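PDB 4G3A: CLIP-associating protein from Drosophila melanogaster, which tracks microtubule plus ends and stabilises dynamic microtubules in mitotic spindle formation and kinetochore attachment, here represented by its N-terminal TOG-like domain. Local coordinates for residues 154-157 / 163-166. Residues are numbered along the deposited sequence; the frame is centred on the assembly and turned at random.
Sequences NALH and QLSV
Leu164 sets its CD2 methyl squarely over one face of the flat Ala155–Leu156 peptide, 4.0 Å from Leu156 N and almost straight above it. The second flat group, the peptide carbonyl of Leu164, is met differently: Leu156 CD1 comes to 4.2 Å from Leu164 O, well off the carbonyl plane. That oxygen is buried, and the model gives it no hydrogen-bonding partner; what it meets across the contact is the Leu156 methyl.

The same methyl, Leu164 CD2, also touches Ala155 CB at 4.0 Å and, more loosely, Leu156 CD1, and thus sits between two successive residues of the helix. Leu156 reaches it with CG turned anti to its own nitrogen (chi1 -163°), which brings the branched end nearer to the loop although the first bond of the side chain runs alongside it. From there Leu156 CD1 extends to Val166 CG1, 4.1 Å away, the two side chains crossing at about a right angle. The contact is apolar packing of methyls on one another and on peptide atoms, and all four touching residues are buried.

Neighbouring helices extend the cluster. Ala155 and Leu164 both pack on Ile129 of helix 125-136, whereas Leu156 and Val166 both pack on Ile195 of helix 182-199. Gln126 OE1 also accepts a hydrogen bond from Ser165 N, tethering the loop.

The example is one of local packing of loop on helix: the chain leaving helix 142-159 doubles back, and Leu164 and Val166, at the start of HEAT 3, pack on the end of that helix within the HEAT-repeat alpha-solenoid of a TOG domain.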
loop_
_atom_site.group_PDB
_atom_site.type_symbol
_atom_site.label_atom_id
_atom_site.label_comp_id
_atom_site.label_asym_id
_atom_site.label_seq_id
_atom_site.Cartn_x
_atom_site.Cartn_y
_atom_site.Cartn_z
ATOM N N ASN A 154 7.229 -4.125 5.092
ATOM C CA ASN A 154 7.946 -4.004 3.815
ATOM C C ASN A 154 8.716 -2.695 3.733
ATOM O O ASN A 154 9.850 -2.667 3.268
ATOM C CB ASN A 154 6.987 -4.103 2.622
ATOM C CG ASN A 154 6.325 -5.463 2.500
ATOM O OD1 ASN A 154 5.291 -5.601 1.850
ATOM N ND2 ASN A 154 6.912 -6.473 3.129
ATOM N N ALA A 155 8.086 -1.603 4.169
ATOM C CA ALA A 155 8.731 -0.294 4.166
ATOM C C ALA A 155 9.973 -0.244 5.073
ATOM O O ALA A 155 11.002 0.350 4.721
ATOM C CB ALA A 155 7.743 0.770 4.581
ATOM N N LEU A 156 9.871 -0.863 6.241
ATOM C CA LEU A 156 11.006 -0.962 7.153
ATOM C C LEU A 156 12.117 -1.795 6.531
ATOM O O LEU A 156 13.287 -1.413 6.539
ATOM C CB LEU A 156 10.547 -1.599 8.477
ATOM C CG LEU A 156 11.433 -1.449 9.716
ATOM C CD1 LEU A 156 11.603 0.018 10.080
ATOM C CD2 LEU A 156 10.848 -2.247 10.899
ATOM N N HIS A 157 11.753 -2.950 5.992
ATOM C CA HIS A 157 12.747 -3.809 5.385
ATOM C C HIS A 157 13.435 -3.097 4.218
ATOM O O HIS A 157 14.629 -3.251 4.023
ATOM C CB HIS A 157 12.136 -5.145 4.954
ATOM C CG HIS A 157 11.843 -6.068 6.113
ATOM N ND1 HIS A 157 12.417 -5.916 7.342
ATOM C CD2 HIS A 157 11.034 -7.159 6.186
ATOM C CE1 HIS A 157 11.971 -6.875 8.158
ATOM N NE2 HIS A 157 11.145 -7.634 7.478
ATOM N N GLN A 163 14.929 6.189 7.409
ATOM C CA GLN A 163 13.816 6.921 6.828
ATOM C C GLN A 163 12.490 6.596 7.491
ATOM O O GLN A 163 11.486 7.263 7.236
ATOM C CB GLN A 163 13.705 6.645 5.328
ATOM C CG GLN A 163 14.695 7.407 4.468
ATOM C CD GLN A 163 14.362 7.293 2.990
ATOM O OE1 GLN A 163 14.816 6.368 2.312
ATOM N NE2 GLN A 163 13.553 8.221 2.489
ATOM N N LEU A 164 12.467 5.556 8.315
ATOM C CA LEU A 164 11.227 5.179 8.963
ATOM C C LEU A 164 11.439 4.978 10.453
ATOM O O LEU A 164 12.146 4.060 10.866
ATOM C CB LEU A 164 10.639 3.915 8.338
ATOM C CG LEU A 164 9.116 3.829 8.472
ATOM C CD1 LEU A 164 8.464 4.873 7.573
ATOM C CD2 LEU A 164 8.599 2.434 8.150
ATOM N N SER A 165 10.824 5.850 11.243
ATOM C CA SER A 165 10.847 5.734 12.691
ATOM C C SER A 165 9.543 5.110 13.151
ATOM O O SER A 165 8.471 5.700 12.967
ATOM C CB SER A 165 11.005 7.116 13.320
ATOM O OG SER A 165 10.721 7.074 14.710
ATOM N N VAL A 166 9.625 3.919 13.738
ATOM C CA VAL A 166 8.429 3.176 14.112
ATOM C C VAL A 166 8.097 3.279 15.597
ATOM O O VAL A 166 7.153 2.649 16.062
ATOM C CB VAL A 166 8.537 1.690 13.728
ATOM C CG1 VAL A 166 8.439 1.527 12.219
ATOM C CG2 VAL A 166 9.833 1.101 14.256
#